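Local coordinates for RNA-binding protein RO60 (Deinococcus radiodurans, PDB 2NVO) that binds several small RNAs that accumulate during recovery from ultraviolet irradiation and contributes to the resistance of the bacterium to that radiation, at residues Thr45-Leu50 against Ala102-Ala107; Trp172-Lys177 against Arg221-His226; Ala297-Leu302 against Val340-Asp345; Leu353-Val358 against Ser396-Arg401. All coordinates share one frame; numbering follows the deposited sequence.

Contact 1 of 4, residues Thr45-Leu50 against Ala102-Ala107; sequences TRFLVL and ALLVLA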
loop_
_atom_site.group_PDB
_atom_site.type_symbol
_atom_site.label_atom_id
_atom_site.label_comp_id
_atom_site.label_asym_id
_atom_site.label_seq_id
_atom_site.Cartn_x
_atom_site.Cartn_y
_atom_site.Cartn_z
ATOM N N THR A 45 -18.233 -3.582 -1.317
ATOM C CA THR A 45 -16.949 -3.584 -2.012
ATOM C C THR A 45 -16.183 -2.300 -1.677
ATOM O O THR A 45 -14.972 -2.326 -1.435
ATOM C CB THR A 45 -17.108 -3.722 -3.551
ATOM O OG1 THR A 45 -17.498 -5.061 -3.881
ATOM C CG2 THR A 45 -15.796 -3.428 -4.250
ATOM N N ARG A 46 -16.894 -1.181 -1.645
ATOM C CA ARG A 46 -16.241 0.082 -1.319
ATOM C C ARG A 46 -15.640 0.042 0.078
ATOM O O ARG A 46 -14.531 0.499 0.298
ATOM C CB ARG A 46 -17.193 1.267 -1.445
ATOM C CG ARG A 46 -16.491 2.607 -1.209
ATOM C CD ARG A 46 -17.348 3.786 -1.658
ATOM N NE ARG A 46 -17.439 3.847 -3.112
ATOM C CZ ARG A 46 -17.907 4.886 -3.796
ATOM N NH1 ARG A 46 -18.338 5.964 -3.153
ATOM N NH2 ARG A 46 -17.944 4.846 -5.128
ATOM N N PHE A 47 -16.389 -0.507 1.026
ATOM C CA PHE A 47 -15.893 -0.640 2.382
ATOM C C PHE A 47 -14.666 -1.555 2.434
ATOM O O PHE A 47 -13.712 -1.302 3.174
ATOM C CB PHE A 47 -17.000 -1.163 3.298
ATOM C CG PHE A 47 -16.523 -1.529 4.666
ATOM C CD1 PHE A 47 -16.519 -0.589 5.687
ATOM C CD2 PHE A 47 -16.079 -2.812 4.935
ATOM C CE1 PHE A 47 -16.064 -0.927 6.960
ATOM C CE2 PHE A 47 -15.625 -3.151 6.202
ATOM C CZ PHE A 47 -15.627 -2.208 7.209
ATOM N N LEU A 48 -14.697 -2.625 1.654
ATOM C CA LEU A 48 -13.583 -3.571 1.603
ATOM C C LEU A 48 -12.298 -2.977 1.033
ATOM O O LEU A 48 -11.207 -3.315 1.474
ATOM C CB LEU A 48 -13.975 -4.798 0.788
ATOM C CG LEU A 48 -15.009 -5.698 1.455
ATOM C CD1 LEU A 48 -15.521 -6.738 0.471
ATOM C CD2 LEU A 48 -14.381 -6.365 2.676
ATOM N N VAL A 49 -12.423 -2.091 0.054
ATOM C CA VAL A 49 -11.244 -1.480 -0.556
ATOM C C VAL A 49 -10.720 -0.293 0.236
ATOM O O VAL A 49 -9.528 -0.196 0.502
ATOM C CB VAL A 49 -11.522 -1.010 -2.005
ATOM C CG1 VAL A 49 -10.357 -0.152 -2.529
ATOM C CG2 VAL A 49 -11.770 -2.195 -2.903
ATOM N N LEU A 50 -11.611 0.624 0.589
ATOM C CA LEU A 50 -11.204 1.854 1.255
ATOM C C LEU A 50 -11.025 1.659 2.752
ATOM O O LEU A 50 -10.220 2.337 3.367
ATOM C CB LEU A 50 -12.228 2.962 1.010
ATOM C CG LEU A 50 -12.449 3.328 -0.456
ATOM C CD1 LEU A 50 -13.414 4.500 -0.580
ATOM C CD2 LEU A 50 -11.127 3.636 -1.114
ATOM N N ALA A 102 -11.315 -6.924 4.864
ATOM C CA ALA A 102 -11.772 -8.245 4.437
ATOM C C ALA A 102 -11.651 -9.251 5.578
ATOM O O ALA A 102 -12.495 -10.143 5.727
ATOM C CB ALA A 102 -10.989 -8.718 3.219
ATOM N N LEU A 103 -10.606 -9.097 6.387
ATOM C CA LEU A 103 -10.422 -9.922 7.573
ATOM C C LEU A 103 -11.525 -9.682 8.598
ATOM O O LEU A 103 -12.030 -10.630 9.196
ATOM C CB LEU A 103 -9.053 -9.661 8.198
ATOM C CG LEU A 103 -7.890 -10.105 7.314
ATOM C CD1 LEU A 103 -6.554 -9.683 7.912
ATOM C CD2 LEU A 103 -7.946 -11.615 7.120
ATOM N N LEU A 104 -11.906 -8.415 8.774
ATOM C CA LEU A 104 -12.942 -8.027 9.727
ATOM C C LEU A 104 -14.289 -8.553 9.287
ATOM O O LEU A 104 -15.027 -9.120 10.078
ATOM C CB LEU A 104 -13.019 -6.502 9.850
ATOM C CG LEU A 104 -14.255 -5.918 10.543
ATOM C CD1 LEU A 104 -14.431 -6.516 11.947
ATOM C CD2 LEU A 104 -14.204 -4.394 10.626
ATOM N N VAL A 105 -14.606 -8.353 8.015
ATOM C CA VAL A 105 -15.862 -8.833 7.463
ATOM C C VAL A 105 -15.962 -10.349 7.579
ATOM O O VAL A 105 -16.997 -10.882 7.974
ATOM C CB VAL A 105 -16.027 -8.402 6.000
ATOM C CG1 VAL A 105 -17.184 -9.139 5.372
ATOM C CG2 VAL A 105 -16.261 -6.889 5.923
ATOM N N LEU A 106 -14.869 -11.031 7.253
ATOM C CA LEU A 106 -14.805 -12.484 7.347
ATOM C C LEU A 106 -15.050 -12.960 8.771
ATOM O O LEU A 106 -15.799 -13.917 8.988
ATOM C CB LEU A 106 -13.466 -13.024 6.835
ATOM C CG LEU A 106 -13.476 -14.535 6.555
ATOM C CD1 LEU A 106 -14.250 -14.879 5.278
ATOM C CD2 LEU A 106 -12.066 -15.094 6.467
ATOM N N ALA A 107 -14.426 -12.294 9.741
ATOM C CA ALA A 107 -14.684 -12.592 11.137
ATOM C C ALA A 107 -16.159 -12.442 11.475
ATOM O O ALA A 107 -16.728 -13.306 12.143
ATOM C CB ALA A 107 -13.830 -11.714 12.053
HETATM O O HOH W 1 -9.734 -5.688 2.347
#
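Phe47 and Leu48, consecutive residues near the C-terminal end of helix 40-50, converge on a single methyl group, CG2 of Val105. Phe47 comes from one direction, its CE2 3.8 Å from Val105 CG2, and its side chain slides past that of the valine in the opposite sense. Phe47 CG is anti to the backbone N (chi1 171°), which starts the side chain out beside its own carbonyl carbon. Farther out on the ring, Leu104 CD2 lies at the edge, 4.3 Å from Phe47 CZ.

Leu48 starts differently, with CG anti to the carbonyl carbon (chi1 -70°), and its side chain crosses that of Val105 at about a right angle. Its branch CD2 does all the touching, 3.8 Å from Val105 CG2 and 3.7 Å from Ala102 CA. Thr87 and Val90 of helix 80-93 also pack on Leu48.

The two short segments run at 130° with their axes 10.0 Å apart. One water joins the backbones, donating to Leu48 O at 2.9 Å and accepting a weak bond from Ala102 N. With no direct hydrogen bond between the segments, this buried joint within the helical TROVE region rests on apolar side-chain packing, and the water gives Leu48 O a partner.

Contact 2 of 4, residues Trp172-Lys177 against Arg221-His226; sequences WAVKYK and RVIEGH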
loop_
_atom_site.group_PDB
_atom_site.type_symbol
_atom_site.label_atom_id
_atom_site.label_comp_id
_atom_site.label_asym_id
_atom_site.label_seq_id
_atom_site.Cartn_x
_atom_site.Cartn_y
_atom_site.Cartn_z
ATOM N N TRP A 172 6.267 -18.854 9.229
ATOM C CA TRP A 172 5.434 -18.290 10.290
ATOM C C TRP A 172 6.134 -18.445 11.630
ATOM O O TRP A 172 6.040 -17.567 12.486
ATOM C CB TRP A 172 4.066 -18.975 10.347
ATOM C CG TRP A 172 3.131 -18.595 9.227
ATOM C CD1 TRP A 172 3.473 -18.089 8.003
ATOM C CD2 TRP A 172 1.704 -18.722 9.222
ATOM N NE1 TRP A 172 2.347 -17.879 7.244
ATOM C CE2 TRP A 172 1.247 -18.266 7.968
ATOM C CE3 TRP A 172 0.767 -19.181 10.157
ATOM C CZ2 TRP A 172 -0.104 -18.254 7.624
ATOM C CZ3 TRP A 172 -0.577 -19.176 9.811
ATOM C CH2 TRP A 172 -1.001 -18.706 8.562
ATOM N N ALA A 173 6.853 -19.553 11.801
ATOM C CA ALA A 173 7.514 -19.844 13.075
ATOM C C ALA A 173 8.623 -18.848 13.412
ATOM O O ALA A 173 8.938 -18.640 14.586
ATOM C CB ALA A 173 8.063 -21.267 13.089
ATOM N N VAL A 174 9.215 -18.241 12.386
ATOM C CA VAL A 174 10.358 -17.359 12.595
ATOM C C VAL A 174 10.017 -15.893 12.338
ATOM O O VAL A 174 10.689 -14.994 12.829
ATOM C CB VAL A 174 11.558 -17.758 11.704
ATOM C CG1 VAL A 174 12.002 -19.176 12.009
ATOM C CG2 VAL A 174 11.203 -17.619 10.238
ATOM N N LYS A 175 8.968 -15.655 11.568
ATOM C CA LYS A 175 8.664 -14.306 11.119
ATOM C C LYS A 175 7.335 -13.762 11.657
ATOM O O LYS A 175 7.220 -12.565 11.934
ATOM C CB LYS A 175 8.716 -14.236 9.585
ATOM C CG LYS A 175 7.986 -13.049 8.976
ATOM C CD LYS A 175 7.838 -13.213 7.466
ATOM C CE LYS A 175 8.551 -12.116 6.704
ATOM N NZ LYS A 175 7.734 -10.872 6.708
ATOM N N TYR A 176 6.340 -14.628 11.824
ATOM C CA TYR A 176 5.012 -14.171 12.249
ATOM C C TYR A 176 4.604 -14.722 13.622
ATOM O O TYR A 176 3.434 -15.060 13.835
ATOM C CB TYR A 176 3.945 -14.552 11.211
ATOM C CG TYR A 176 4.225 -14.076 9.799
ATOM C CD1 TYR A 176 4.159 -12.724 9.468
ATOM C CD2 TYR A 176 4.533 -14.984 8.788
ATOM C CE1 TYR A 176 4.410 -12.284 8.166
ATOM C CE2 TYR A 176 4.789 -14.555 7.482
ATOM C CZ TYR A 176 4.725 -13.208 7.178
ATOM O OH TYR A 176 4.974 -12.785 5.889
ATOM N N LYS A 177 5.565 -14.790 14.544
ATOM C CA LYS A 177 5.349 -15.399 15.850
ATOM C C LYS A 177 4.192 -14.768 16.627
ATOM O O LYS A 177 3.411 -15.465 17.278
ATOM C CB LYS A 177 6.632 -15.371 16.668
ATOM N N ARG A 221 15.905 -26.209 9.134
ATOM C CA ARG A 221 17.158 -25.544 8.840
ATOM C C ARG A 221 16.978 -24.047 9.033
ATOM O O ARG A 221 17.721 -23.421 9.789
ATOM C CB ARG A 221 17.602 -25.859 7.411
ATOM C CG ARG A 221 19.099 -25.741 7.183
ATOM C CD ARG A 221 19.495 -26.348 5.844
ATOM N NE ARG A 221 19.063 -27.740 5.734
ATOM C CZ ARG A 221 19.862 -28.790 5.907
ATOM N NH1 ARG A 221 21.148 -28.615 6.190
ATOM N NH2 ARG A 221 19.374 -30.018 5.789
ATOM N N VAL A 222 15.976 -23.476 8.370
ATOM C CA VAL A 222 15.706 -22.049 8.519
ATOM C C VAL A 222 15.404 -21.718 9.977
ATOM O O VAL A 222 15.769 -20.651 10.469
ATOM C CB VAL A 222 14.560 -21.553 7.603
ATOM C CG1 VAL A 222 14.732 -22.104 6.200
ATOM C CG2 VAL A 222 13.205 -21.937 8.166
ATOM N N ILE A 223 14.763 -22.649 10.674
ATOM C CA ILE A 223 14.483 -22.463 12.090
ATOM C C ILE A 223 15.767 -22.442 12.930
ATOM O O ILE A 223 15.993 -21.512 13.707
ATOM C CB ILE A 223 13.494 -23.518 12.610
ATOM C CG1 ILE A 223 12.145 -23.344 11.912
ATOM C CG2 ILE A 223 13.348 -23.414 14.128
ATOM C CD1 ILE A 223 11.050 -24.258 12.437
ATOM N N GLU A 224 16.619 -23.447 12.760
ATOM C CA GLU A 224 17.887 -23.481 13.481
ATOM C C GLU A 224 18.687 -22.216 13.200
ATOM O O GLU A 224 19.245 -21.600 14.110
ATOM C CB GLU A 224 18.707 -24.710 13.085
ATOM C CG GLU A 224 20.005 -24.856 13.871
ATOM C CD GLU A 224 20.701 -26.178 13.619
ATOM O OE1 GLU A 224 20.978 -26.495 12.443
ATOM O OE2 GLU A 224 20.974 -26.899 14.603
ATOM N N GLY A 225 18.728 -21.838 11.926
ATOM C CA GLY A 225 19.440 -20.654 11.495
ATOM C C GLY A 225 18.960 -19.400 12.194
ATOM O O GLY A 225 19.773 -18.606 12.665
ATOM N N HIS A 226 17.643 -19.218 12.255
ATOM C CA HIS A 226 17.064 -18.059 12.927
ATOM C C HIS A 226 17.367 -18.077 14.419
ATOM O O HIS A 226 17.604 -17.034 15.028
ATOM C CB HIS A 226 15.551 -17.978 12.692
ATOM C CG HIS A 226 15.167 -17.146 11.503
ATOM N ND1 HIS A 226 15.004 -15.779 11.574
ATOM C CD2 HIS A 226 14.921 -17.488 10.218
ATOM C CE1 HIS A 226 14.672 -15.317 10.383
ATOM N NE2 HIS A 226 14.614 -16.330 9.540
#
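Val174 lies over one face of the His226 imidazole in a CH-pi contact. Its CB stands 3.7 Å from the ring centroid, 15° off the normal, and is displaced a little toward the rim. The two side chains cross at about a right angle, and the valine lies across that one face: Val174 CG1 reaches the base of the histidine, 3.8 Å from His226 CG, whereas Val174 CG2 reaches the far end of the ring, 3.7 Å from His226 NE2. This spread follows from chi1 of Val174 (-60°), which sets CG1 beside the backbone N and CG2 between the N and the carbonyl carbon.

The same CG1 also faces the preceding turn of the partner helix, 4.1 Å from Ile223 CA and 4.2 Å from Ile223 CG1. Ile223 then extends past the valine, and its CD1 meets Ala173 CB at 4.3 Å. At the edge of the imidazole, in its plane, lies Val222 O of its own helix. No hydrogen bond crosses between the segments; aliphatic groups meet each other and the imidazole face.

Both segments fall in the region that, as in related Ro proteins, probably binds RNA. Helix 198-209 borders the joint, Met207 touching Ala173 while Val203 and Phe206 touch Ile223. Leu247, Pro248 and Ala251, from the loop after helix 235-245, pack on His226, so the end of helix 166-175 is joined here to helix 219-229 between these neighbours.

Contact 3 of 4, residues Ala297-Leu302 against Val340-Asp345; sequences AVIERL and VPRVVD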
loop_
_atom_site.group_PDB
_atom_site.type_symbol
_atom_site.label_atom_id
_atom_site.label_comp_id
_atom_site.label_asym_id
_atom_site.label_seq_id
_atom_site.Cartn_x
_atom_site.Cartn_y
_atom_site.Cartn_z
ATOM N N ALA A 297 26.936 -1.813 -9.571
ATOM C CA ALA A 297 26.023 -2.937 -9.449
ATOM C C ALA A 297 24.658 -2.447 -8.965
ATOM O O ALA A 297 23.619 -2.936 -9.404
ATOM C CB ALA A 297 26.588 -3.984 -8.492
ATOM N N VAL A 298 24.658 -1.481 -8.047
ATOM C CA VAL A 298 23.367 -0.913 -7.617
ATOM C C VAL A 298 22.689 -0.189 -8.786
ATOM O O VAL A 298 21.524 -0.432 -9.076
ATOM C CB VAL A 298 23.528 0.005 -6.383
ATOM C CG1 VAL A 298 22.234 0.810 -6.106
ATOM C CG2 VAL A 298 23.892 -0.833 -5.159
ATOM N N ILE A 299 23.427 0.673 -9.478
ATOM C CA ILE A 299 22.876 1.375 -10.635
ATOM C C ILE A 299 22.233 0.423 -11.640
ATOM O O ILE A 299 21.131 0.676 -12.115
ATOM C CB ILE A 299 23.923 2.263 -11.317
ATOM C CG1 ILE A 299 24.287 3.426 -10.385
ATOM C CG2 ILE A 299 23.413 2.805 -12.670
ATOM C CD1 ILE A 299 25.542 4.167 -10.820
ATOM N N GLU A 300 22.917 -0.677 -11.955
ATOM C CA GLU A 300 22.381 -1.644 -12.914
ATOM C C GLU A 300 21.067 -2.279 -12.451
ATOM O O GLU A 300 20.164 -2.516 -13.248
ATOM C CB GLU A 300 23.420 -2.736 -13.237
ATOM C CG GLU A 300 24.670 -2.204 -13.924
ATOM C CD GLU A 300 24.364 -1.457 -15.217
ATOM O OE1 GLU A 300 23.376 -1.816 -15.891
ATOM O OE2 GLU A 300 25.105 -0.510 -15.565
ATOM N N ARG A 301 20.958 -2.572 -11.170
ATOM C CA ARG A 301 19.708 -3.122 -10.663
ATOM C C ARG A 301 18.574 -2.087 -10.675
ATOM O O ARG A 301 17.440 -2.413 -10.988
ATOM C CB ARG A 301 19.912 -3.681 -9.258
ATOM C CG ARG A 301 21.011 -4.729 -9.199
ATOM C CD ARG A 301 21.305 -5.119 -7.777
ATOM N NE ARG A 301 20.094 -5.612 -7.134
ATOM C CZ ARG A 301 20.082 -6.254 -5.974
ATOM N NH1 ARG A 301 21.223 -6.496 -5.338
ATOM N NH2 ARG A 301 18.935 -6.660 -5.457
ATOM N N LEU A 302 18.903 -0.844 -10.335
ATOM C CA LEU A 302 17.912 0.221 -10.207
ATOM C C LEU A 302 17.290 0.594 -11.545
ATOM O O LEU A 302 16.162 1.087 -11.603
ATOM C CB LEU A 302 18.560 1.464 -9.593
ATOM C CG LEU A 302 18.945 1.339 -8.123
ATOM C CD1 LEU A 302 19.619 2.614 -7.643
ATOM C CD2 LEU A 302 17.692 1.022 -7.320
ATOM N N VAL A 340 25.552 8.658 -2.806
ATOM C CA VAL A 340 26.346 8.633 -4.028
ATOM C C VAL A 340 25.571 9.272 -5.165
ATOM O O VAL A 340 24.506 8.791 -5.523
ATOM C CB VAL A 340 26.681 7.189 -4.457
ATOM C CG1 VAL A 340 27.464 7.217 -5.749
ATOM C CG2 VAL A 340 27.443 6.465 -3.360
ATOM N N PRO A 341 26.116 10.347 -5.750
ATOM C CA PRO A 341 25.411 11.133 -6.767
ATOM C C PRO A 341 24.907 10.303 -7.942
ATOM O O PRO A 341 23.753 10.453 -8.338
ATOM C CB PRO A 341 26.472 12.129 -7.233
ATOM C CG PRO A 341 27.343 12.308 -6.033
ATOM C CD PRO A 341 27.423 10.937 -5.414
ATOM N N ARG A 342 25.744 9.430 -8.491
ATOM C CA ARG A 342 25.321 8.669 -9.664
ATOM C C ARG A 342 24.214 7.662 -9.331
ATOM O O ARG A 342 23.516 7.194 -10.225
ATOM C CB ARG A 342 26.527 8.003 -10.358
ATOM C CG ARG A 342 27.328 8.971 -11.233
ATOM C CD ARG A 342 28.599 8.343 -11.830
ATOM N NE ARG A 342 28.268 7.314 -12.804
ATOM C CZ ARG A 342 28.354 6.013 -12.571
ATOM N NH1 ARG A 342 28.790 5.583 -11.397
ATOM N NH2 ARG A 342 28.020 5.146 -13.519
ATOM N N VAL A 343 24.056 7.323 -8.052
ATOM C CA VAL A 343 22.943 6.469 -7.625
ATOM C C VAL A 343 21.671 7.313 -7.595
ATOM O O VAL A 343 20.627 6.895 -8.085
ATOM C CB VAL A 343 23.184 5.817 -6.235
ATOM C CG1 VAL A 343 21.939 5.116 -5.731
ATOM C CG2 VAL A 343 24.354 4.815 -6.293
ATOM N N VAL A 344 21.777 8.511 -7.025
ATOM C CA VAL A 344 20.681 9.475 -7.102
ATOM C C VAL A 344 20.254 9.664 -8.548
ATOM O O VAL A 344 19.065 9.669 -8.862
ATOM C CB VAL A 344 21.085 10.832 -6.510
ATOM C CG1 VAL A 344 20.066 11.901 -6.906
ATOM C CG2 VAL A 344 21.210 10.717 -5.003
ATOM N N ASP A 345 21.240 9.792 -9.431
ATOM C CA ASP A 345 20.993 9.924 -10.868
ATOM C C ASP A 345 20.238 8.734 -11.438
ATOM O O ASP A 345 19.359 8.889 -12.278
ATOM C CB ASP A 345 22.312 10.044 -11.636
ATOM C CG ASP A 345 22.857 11.455 -11.669
ATOM O OD1 ASP A 345 22.097 12.410 -11.389
ATOM O OD2 ASP A 345 24.058 11.604 -11.988
#
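The segments 297-302 and 341-345 run almost parallel, at 6° with their axes 9.6 Å apart, and come closest in backbone at Ile299 and Val343, whose CA atoms are 5.9 Å from each other. Val340 occupies the N-cap position of the second helix, and its carbonyl oxygen accepts from both Val343 N and Val344 N.

Ile299 carries much of the contact. Its CD1 lies over one face of the Arg342 guanidinium, 3.6 Å from Arg342 NH1 and 3.8 Å from Arg342 CZ, and the two side chains cross at about a right angle. The arginine chain bends at chi3 (68°), which turns NE aside, and chi4 (-104°) then sets CZ against the isoleucine methyl. The same methyl also lies 3.7 Å from Arg342 O.

Val343 supplies the inner half. Its CG1 meets Leu302 CD1 at 3.9 Å, with the side chains again crossing at about a right angle, and more loosely touches Val298 CG1. Its other methyl, CG2, turns to Ile299 CG1. Behind this layer, Leu271 and Leu275 of helix 271-283 cover Leu302, while Tyr325 of helix 315-326 packs on Val343.

The chemistry is graded from inside to outside: buried branched side chains meet at Val343, and toward the surface the aliphatic end of Ile299 is covered by a flat, charged group. No hydrogen bond or salt bridge spans the segments; across them Arg342 contributes van der Waals contact, and its exposed side chain also touches a neighbouring molecule in the crystal, which may influence its pose.

Contact 4 of 4, residues Leu353-Val358 against Ser396-Arg401; sequences LAFGNV and SLIALR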
loop_
_atom_site.group_PDB
_atom_site.type_symbol
_atom_site.label_atom_id
_atom_site.label_comp_id
_atom_site.label_asym_id
_atom_site.label_seq_id
_atom_site.Cartn_x
_atom_site.Cartn_y
_atom_site.Cartn_z
ATOM N N LEU A 353 11.631 5.279 -16.331
ATOM C CA LEU A 353 11.408 3.915 -16.831
ATOM C C LEU A 353 10.164 3.273 -16.242
ATOM O O LEU A 353 9.517 2.442 -16.879
ATOM C CB LEU A 353 12.629 3.030 -16.548
ATOM C CG LEU A 353 13.925 3.436 -17.249
ATOM C CD1 LEU A 353 15.129 2.647 -16.720
ATOM C CD2 LEU A 353 13.773 3.253 -18.749
ATOM N N ALA A 354 9.809 3.667 -15.028
ATOM C CA ALA A 354 8.666 3.070 -14.348
ATOM C C ALA A 354 7.309 3.475 -14.948
ATOM O O ALA A 354 6.321 2.792 -14.735
ATOM C CB ALA A 354 8.714 3.374 -12.824
ATOM N N PHE A 355 7.260 4.577 -15.689
ATOM C CA PHE A 355 6.020 5.000 -16.341
ATOM C C PHE A 355 5.449 3.902 -17.236
ATOM O O PHE A 355 4.239 3.725 -17.325
ATOM C CB PHE A 355 6.243 6.249 -17.184
ATOM C CG PHE A 355 6.270 7.516 -16.396
ATOM C CD1 PHE A 355 5.259 8.452 -16.533
ATOM C CD2 PHE A 355 7.316 7.784 -15.522
ATOM C CE1 PHE A 355 5.293 9.631 -15.802
ATOM C CE2 PHE A 355 7.356 8.965 -14.810
ATOM C CZ PHE A 355 6.342 9.885 -14.947
ATOM N N GLY A 356 6.334 3.153 -17.885
ATOM C CA GLY A 356 5.915 2.095 -18.783
ATOM C C GLY A 356 5.170 0.967 -18.107
ATOM O O GLY A 356 4.522 0.156 -18.774
ATOM N N ASN A 357 5.240 0.911 -16.782
ATOM C CA ASN A 357 4.581 -0.157 -16.038
ATOM C C ASN A 357 3.390 0.288 -15.177
ATOM O O ASN A 357 2.888 -0.479 -14.360
ATOM C CB ASN A 357 5.611 -0.918 -15.204
ATOM C CG ASN A 357 6.850 -1.318 -16.027
ATOM O OD1 ASN A 357 7.983 -1.101 -15.606
ATOM N ND2 ASN A 357 6.625 -1.874 -17.215
ATOM N N VAL A 358 2.934 1.526 -15.363
ATOM C CA VAL A 358 1.734 2.001 -14.672
ATOM C C VAL A 358 0.471 1.440 -15.334
ATOM O O VAL A 358 0.308 1.546 -16.547
ATOM C CB VAL A 358 1.651 3.548 -14.679
ATOM C CG1 VAL A 358 0.278 4.021 -14.228
ATOM C CG2 VAL A 358 2.745 4.145 -13.798
ATOM N N SER A 396 0.731 14.285 -12.677
ATOM C CA SER A 396 0.335 14.901 -13.952
ATOM C C SER A 396 1.104 14.261 -15.106
ATOM O O SER A 396 0.510 13.842 -16.103
ATOM C CB SER A 396 0.614 16.400 -13.940
ATOM O OG SER A 396 -0.280 17.084 -13.069
ATOM N N LEU A 397 2.421 14.158 -14.948
ATOM C CA LEU A 397 3.255 13.488 -15.944
ATOM C C LEU A 397 2.786 12.059 -16.204
ATOM O O LEU A 397 2.679 11.622 -17.372
ATOM C CB LEU A 397 4.715 13.497 -15.534
ATOM C CG LEU A 397 5.373 14.866 -15.615
ATOM C CD1 LEU A 397 6.782 14.745 -15.081
ATOM C CD2 LEU A 397 5.351 15.411 -17.079
ATOM N N ILE A 398 2.502 11.337 -15.128
ATOM C CA ILE A 398 1.930 9.990 -15.241
ATOM C C ILE A 398 0.654 9.936 -16.072
ATOM O O ILE A 398 0.540 9.104 -16.981
ATOM C CB ILE A 398 1.677 9.353 -13.864
ATOM C CG1 ILE A 398 3.014 9.013 -13.205
ATOM C CG2 ILE A 398 0.838 8.089 -14.010
ATOM C CD1 ILE A 398 2.914 8.380 -11.806
ATOM N N ALA A 399 -0.316 10.795 -15.751
ATOM C CA ALA A 399 -1.558 10.867 -16.522
ATOM C C ALA A 399 -1.283 11.198 -17.992
ATOM O O ALA A 399 -1.729 10.478 -18.891
ATOM C CB ALA A 399 -2.517 11.874 -15.922
ATOM N N LEU A 400 -0.533 12.274 -18.222
ATOM C CA LEU A 400 -0.204 12.706 -19.571
ATOM C C LEU A 400 0.438 11.599 -20.402
ATOM O O LEU A 400 0.142 11.461 -21.582
ATOM C CB LEU A 400 0.668 13.959 -19.535
ATOM C CG LEU A 400 -0.146 15.193 -19.122
ATOM C CD1 LEU A 400 0.735 16.307 -18.591
ATOM C CD2 LEU A 400 -1.027 15.690 -20.280
ATOM N N ARG A 401 1.285 10.794 -19.774
ATOM C CA ARG A 401 2.010 9.750 -20.481
ATOM C C ARG A 401 1.271 8.406 -20.582
ATOM O O ARG A 401 1.656 7.567 -21.384
ATOM C CB ARG A 401 3.403 9.542 -19.859
ATOM C CG ARG A 401 4.347 10.716 -20.107
ATOM C CD ARG A 401 5.776 10.458 -19.623
ATOM N NE ARG A 401 6.527 11.718 -19.587
ATOM C CZ ARG A 401 7.601 11.957 -18.839
ATOM N NH1 ARG A 401 8.087 11.010 -18.047
ATOM N NH2 ARG A 401 8.184 13.157 -18.871
#
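Phe355 overlaps Arg401, whose guanidinium lies over one face of the phenyl ring in a cation-pi contact. Arg401 CZ is 4.7 Å from the ring centroid and 20° off its normal. Arg401 NH1 is the atom above the centre, 3.7 Å out of the plane, and the two planes are inclined by 44°, so the guanidinium dips toward the ring with one amino group. The arginine chain, extended from CG to NE, brings its aliphatic part past the ring as well, with Arg401 CD 3.7 Å from Phe355 CD1. Its NE is hydrogen-bonded to Pro422 O, which helps to hold the guanidinium in place.

The rim of the ring is pressed against the backbone of the partner helix: Phe355 CE1 lies 3.3 Å from Ile398 N, near the ring plane, and 3.5 Å from Ile398 CG1. This helix, 388-402, is one of those flanking the central sheet of the VWFA-like domain, with Ser396 and Ala399 turned to strands 364-369 and 405-411. Around Phe355 the chain passes from the TROVE helices into this domain, and the ring packs on the side of helix 388-402 turned from the sheet.

Farther along, Val358 CG1 meets Ile398 CG2 at 4.1 Å, the side chains crossing at about a right angle. Pro315, at the start of helix 315-326, touches Phe355, Val358 and Ile398 together, and Phe351 packs edge-to-face with Phe355.

From the N terminus, contact 1 joins helix 40-50 to helix 100-112, closing a loop of 51 residues. Contact 2 then closes one of 43 residues between helices 166-175 and 219-229, and contacts 3 and 4 each close one of 37. All four follow in series along the chain, with none nested or crossed. Contacts 1 to 3 lie within the TROVE range, spaced along the helical horseshoe, with the centres of contacts 1 and 3 about 40 Å apart on opposite sides of the chain's centre. Helix 341-354 serves contact 3 at its start and leads into contact 4, which packs the junction between the domains against a helix of the VWFA-like domain that closes the ring.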